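Local coordinates for RagB/SusD domain protein (Flavobacterium johnsoniae, PDB 5J5U), which binds chitin and, as a SusD homologue encoded in a chitin-utilization locus, probably helps capture chitin chains at the outer membrane, at residues T116-D121 with T446-P451; P123-G128 with K139-Q144. All coordinates share one frame; numbering follows the deposited sequence.

Interaction 1: residues T116-D121 with T446-P451; sequences TDIYGD and TRLYYP
Arg447 grips the carbonyl oxygen of Tyr119 side-on: its NE lies 3.2 Å and its NH2 3.0 Å from Tyr119 O. That oxygen sits in the guanidinium plane, and from its own side it takes NH2 on a lone pair while NE stands above the carbonyl plane. The arginine reaches it through a bend at chi3 (-77°), which folds the guanidinium back toward the helix end. Beside this grip, Leu448 N donates to Ile118 O at 3.1 Å, so two successive carbonyls at the end of helix 98-119 accept from the 446-451 loop. Tyr450 slides its ring past Tyr119 CB and gives a weak hydrogen bond from OH to Asp121 O (2.7 Å); one face of that ring carries Arg447 NH2, 3.3 Å above its centre. The joint belongs to the helix-rich SusD-like fold, where the C-terminal end of helix 98-119 meets the loop leading into helix 452-457. Branched Ile118 suits the apolar side, its CG2 packing on Leu448 CB at 3.8 Å and also lying over one face of the Tyr119 ring. Gly120 leaves the helix with positive phi (93°), where a side chain would jam against the preceding carbonyl. Further out, Arg447 NH1 binds Asp474 O, Tyr119 OH binds Ala69 O, and Asp121 OD2 forms a salt bridge with Arg468.

Interaction 2: residues P123-G128 with K139-Q144; sequences PYSEAG and KYDKQQ
Ser125 and Asp141 lock a type I beta turn, Tyr124 to Ala127, against the run of chain leading into helix 143-160. The hydrogen bonds use both carboxylate oxygens of Asp141 on their syn sides: Ser125 N gives a nearly straight bond to OD2 (2.9 Å, 171°), and Ser125 OG reaches OD1, also at 2.9 Å. A serine fits because its short hydroxyl, held between backbone N and carbonyl carbon (chi1 68°), bonds the same carboxylate as its own N-H. Lys139 N donates to Glu126 OE1 at 2.9 Å, meeting it from above the carboxylate plane. Among the charged groups, Lys139 NZ meets Asp141 OD1, again from above the carboxylate plane, in a salt bridge of 3.1 Å. Replacing Asp141 by an alanine would probably leave Ser125 N and OG without their acceptor and Lys139 NZ without its salt-bridge mate, freeing the turn to shift. In the side-chain packing, the Glu126 carboxylate lies against the lysine methylenes, and Pro123 CD makes a CH-pi contact, 3.6 Å from the centroid of the Tyr140 ring, whose phenol OH is held by Glu454. One water joins both segments, accepting from Tyr124 N and Glu126 N and donating to Lys139 O and, at 2.9 Å, to Asp141 OD1.

In the fold
From the N terminus, helix 98-119 ends in the first segment of interaction 1, and one residue further on the chain enters 123-128. Interaction 2 closes a short loop there, with 139-144 returning to start helix 143-160; residues 129-135 within that loop are not modelled. The chain then runs through the rest of the helical body before 446-451 comes back to 116-121, so interaction 2 is nested inside the much longer loop closed by interaction 1. The two touch directly: Gln143 N and NE2 probably donate to Asp121 OD1 and Thr116 OG1, respectively, and Tyr140 meets Tyr450 edge-to-face. Together they tie two consecutive helices to the chain's C-terminal region.

Interaction 1: residues T116-D121 with T446-P451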
# COMPACT_ATOMS: atom_id res chain seq x y z
N THR A 116 -4.87 -8.91 7.09
CA THR A 116 -4.02 -9.47 8.14
C THR A 116 -2.92 -8.44 8.44
O THR A 116 -2.61 -8.16 9.62
CB THR A 116 -3.45 -10.88 7.74
OG1 THR A 116 -2.62 -11.40 8.79
CG2 THR A 116 -2.70 -10.87 6.38
N ASP A 117 -2.42 -7.78 7.40
CA ASP A 117 -1.30 -6.87 7.60
C ASP A 117 -1.72 -5.72 8.54
O ASP A 117 -0.88 -5.17 9.28
CB ASP A 117 -0.79 -6.34 6.29
CG ASP A 117 0.16 -7.30 5.60
OD1 ASP A 117 0.47 -8.35 6.21
OD2 ASP A 117 0.59 -7.00 4.46
N ILE A 118 -3.01 -5.38 8.52
CA ILE A 118 -3.47 -4.31 9.39
C ILE A 118 -3.91 -4.87 10.78
O ILE A 118 -3.65 -4.23 11.81
CB ILE A 118 -4.59 -3.51 8.71
CG1 ILE A 118 -4.00 -2.54 7.69
CG2 ILE A 118 -5.38 -2.69 9.73
CD1 ILE A 118 -3.24 -1.37 8.34
N TYR A 119 -4.53 -6.05 10.84
CA TYR A 119 -5.09 -6.46 12.14
C TYR A 119 -4.38 -7.63 12.79
O TYR A 119 -4.61 -7.94 13.96
CB TYR A 119 -6.58 -6.80 12.00
CG TYR A 119 -7.42 -5.66 11.51
CD1 TYR A 119 -7.88 -4.68 12.38
CD2 TYR A 119 -7.79 -5.56 10.15
CE1 TYR A 119 -8.67 -3.62 11.93
CE2 TYR A 119 -8.57 -4.49 9.69
CZ TYR A 119 -9.02 -3.53 10.61
OH TYR A 119 -9.80 -2.46 10.18
N GLY A 120 -3.54 -8.32 12.02
CA GLY A 120 -2.82 -9.48 12.53
C GLY A 120 -3.55 -10.79 12.27
O GLY A 120 -3.88 -11.10 11.12
N ASP A 121 -3.77 -11.57 13.33
CA ASP A 121 -4.55 -12.80 13.22
C ASP A 121 -5.99 -12.42 12.90
O ASP A 121 -6.57 -11.59 13.57
CB ASP A 121 -4.51 -13.64 14.50
CG ASP A 121 -3.12 -14.19 14.82
OD1 ASP A 121 -2.17 -14.07 14.02
OD2 ASP A 121 -2.97 -14.77 15.92
N THR A 446 1.06 0.32 15.80
CA THR A 446 1.65 -0.75 15.01
C THR A 446 0.63 -1.76 14.49
O THR A 446 1.00 -2.75 13.85
CB THR A 446 2.77 -1.47 15.80
OG1 THR A 446 2.34 -1.68 17.15
CG2 THR A 446 4.04 -0.60 15.79
N ARG A 447 -0.65 -1.52 14.76
CA ARG A 447 -1.76 -2.25 14.11
C ARG A 447 -3.05 -1.47 14.37
O ARG A 447 -3.05 -0.58 15.19
CB ARG A 447 -1.89 -3.68 14.64
CG ARG A 447 -2.36 -3.73 16.13
CD ARG A 447 -2.43 -5.16 16.70
NE ARG A 447 -3.63 -5.90 16.26
CZ ARG A 447 -4.83 -5.86 16.86
NH1 ARG A 447 -5.01 -5.10 17.93
NH2 ARG A 447 -5.85 -6.58 16.39
N LEU A 448 -4.13 -1.81 13.67
CA LEU A 448 -5.44 -1.32 14.06
C LEU A 448 -6.17 -2.49 14.76
O LEU A 448 -5.71 -3.64 14.72
CB LEU A 448 -6.22 -0.79 12.86
CG LEU A 448 -5.59 0.40 12.11
CD1 LEU A 448 -6.46 0.82 10.92
CD2 LEU A 448 -5.35 1.60 13.04
N TYR A 449 -7.28 -2.19 15.44
CA TYR A 449 -7.83 -3.16 16.38
C TYR A 449 -9.16 -3.77 15.89
O TYR A 449 -9.94 -3.12 15.18
CB TYR A 449 -7.97 -2.51 17.76
CG TYR A 449 -8.65 -1.14 17.76
CD1 TYR A 449 -7.90 0.03 17.66
CD2 TYR A 449 -10.03 -1.03 17.86
CE1 TYR A 449 -8.52 1.28 17.66
CE2 TYR A 449 -10.65 0.22 17.87
CZ TYR A 449 -9.88 1.37 17.77
OH TYR A 449 -10.49 2.60 17.76
N TYR A 450 -9.42 -5.02 16.29
CA TYR A 450 -10.67 -5.70 15.93
C TYR A 450 -11.85 -4.94 16.53
O TYR A 450 -11.74 -4.41 17.64
CB TYR A 450 -10.71 -7.13 16.45
CG TYR A 450 -9.48 -8.01 16.29
CD1 TYR A 450 -8.83 -8.15 15.08
CD2 TYR A 450 -9.01 -8.74 17.37
CE1 TYR A 450 -7.71 -9.00 14.97
CE2 TYR A 450 -7.93 -9.58 17.28
CZ TYR A 450 -7.27 -9.71 16.09
OH TYR A 450 -6.19 -10.56 16.03
N PRO A 451 -13.00 -4.89 15.81
CA PRO A 451 -14.17 -4.24 16.40
C PRO A 451 -14.74 -5.03 17.57
O PRO A 451 -14.70 -6.28 17.57
CB PRO A 451 -15.18 -4.16 15.23
CG PRO A 451 -14.76 -5.26 14.32
CD PRO A 451 -13.26 -5.39 14.45

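Interaction 2: residues P123-G128 with K139-Q144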
# COMPACT_ATOMS: atom_id res chain seq x y z
N PRO A 123 -9.99 -13.88 10.98
CA PRO A 123 -10.73 -14.94 10.27
C PRO A 123 -10.38 -14.97 8.77
O PRO A 123 -10.39 -13.95 8.06
CB PRO A 123 -12.20 -14.57 10.50
CG PRO A 123 -12.19 -13.77 11.77
CD PRO A 123 -10.86 -13.04 11.82
N TYR A 124 -10.02 -16.16 8.30
CA TYR A 124 -9.70 -16.30 6.89
C TYR A 124 -10.24 -17.66 6.39
O TYR A 124 -11.27 -17.71 5.71
CB TYR A 124 -8.20 -16.16 6.67
CG TYR A 124 -7.75 -16.22 5.24
CD1 TYR A 124 -8.41 -15.50 4.25
CD2 TYR A 124 -6.65 -16.98 4.87
CE1 TYR A 124 -8.00 -15.57 2.92
CE2 TYR A 124 -6.22 -17.05 3.55
CZ TYR A 124 -6.90 -16.34 2.58
OH TYR A 124 -6.49 -16.38 1.26
N SER A 125 -9.57 -18.73 6.78
CA SER A 125 -9.95 -20.08 6.37
C SER A 125 -11.42 -20.39 6.63
O SER A 125 -12.07 -21.04 5.82
CB SER A 125 -9.05 -21.11 7.06
OG SER A 125 -9.30 -21.14 8.46
N GLU A 126 -11.97 -19.88 7.73
CA GLU A 126 -13.40 -20.08 8.04
C GLU A 126 -14.26 -18.84 7.77
O GLU A 126 -15.36 -18.72 8.31
CB GLU A 126 -13.58 -20.50 9.49
CG GLU A 126 -12.84 -21.76 9.83
CD GLU A 126 -13.00 -22.14 11.29
OE1 GLU A 126 -13.65 -21.38 12.04
OE2 GLU A 126 -12.45 -23.20 11.68
N ALA A 127 -13.73 -17.91 6.98
CA ALA A 127 -14.39 -16.64 6.68
C ALA A 127 -14.92 -16.60 5.24
O ALA A 127 -14.44 -17.32 4.37
CB ALA A 127 -13.43 -15.47 6.91
N GLY A 128 -15.91 -15.74 5.01
CA GLY A 128 -16.46 -15.52 3.68
C GLY A 128 -17.43 -16.61 3.26
O GLY A 128 -17.56 -16.89 2.06
N LYS A 139 -12.91 -18.93 13.50
CA LYS A 139 -11.67 -18.75 14.26
C LYS A 139 -10.78 -17.71 13.59
O LYS A 139 -10.97 -17.37 12.41
CB LYS A 139 -10.93 -20.08 14.40
CG LYS A 139 -10.33 -20.60 13.10
CD LYS A 139 -9.81 -22.02 13.27
CE LYS A 139 -9.32 -22.64 11.96
NZ LYS A 139 -7.89 -22.31 11.64
N TYR A 140 -9.83 -17.18 14.35
CA TYR A 140 -8.82 -16.26 13.83
C TYR A 140 -7.62 -17.09 13.45
O TYR A 140 -7.07 -17.75 14.32
CB TYR A 140 -8.45 -15.19 14.87
CG TYR A 140 -9.53 -14.15 15.16
CD1 TYR A 140 -10.83 -14.54 15.53
CD2 TYR A 140 -9.24 -12.79 15.10
CE1 TYR A 140 -11.81 -13.60 15.81
CE2 TYR A 140 -10.22 -11.83 15.37
CZ TYR A 140 -11.50 -12.25 15.72
OH TYR A 140 -12.46 -11.32 15.98
N ASP A 141 -7.23 -17.13 12.18
CA ASP A 141 -6.02 -17.88 11.81
C ASP A 141 -4.78 -17.15 12.31
O ASP A 141 -4.72 -15.92 12.23
CB ASP A 141 -5.87 -18.09 10.30
CG ASP A 141 -7.07 -18.78 9.67
OD1 ASP A 141 -7.85 -19.44 10.37
OD2 ASP A 141 -7.21 -18.66 8.44
N LYS A 142 -3.80 -17.90 12.80
CA LYS A 142 -2.51 -17.30 13.07
C LYS A 142 -1.92 -16.72 11.78
O LYS A 142 -1.93 -17.38 10.72
CB LYS A 142 -1.56 -18.32 13.69
CG LYS A 142 -1.94 -18.77 15.07
CD LYS A 142 -1.14 -19.99 15.50
CE LYS A 142 0.37 -19.70 15.52
NZ LYS A 142 1.11 -20.59 16.48
N GLN A 143 -1.40 -15.49 11.87
CA GLN A 143 -0.88 -14.80 10.69
C GLN A 143 0.17 -15.63 9.96
O GLN A 143 0.18 -15.68 8.73
CB GLN A 143 -0.29 -13.43 11.07
CG GLN A 143 0.19 -12.62 9.85
CD GLN A 143 0.73 -11.23 10.20
OE1 GLN A 143 1.77 -11.10 10.87
NE2 GLN A 143 0.04 -10.19 9.74
N GLN A 144 1.01 -16.35 10.70
CA GLN A 144 2.01 -17.22 10.07
C GLN A 144 1.35 -18.24 9.11
O GLN A 144 1.82 -18.45 7.98
CB GLN A 144 2.84 -17.95 11.13
CG GLN A 144 3.80 -18.99 10.56
CD GLN A 144 4.74 -19.57 11.61
OE1 GLN A 144 4.35 -19.76 12.76
NE2 GLN A 144 5.96 -19.86 11.20
O HOH W 1 -10.49 -18.46 9.84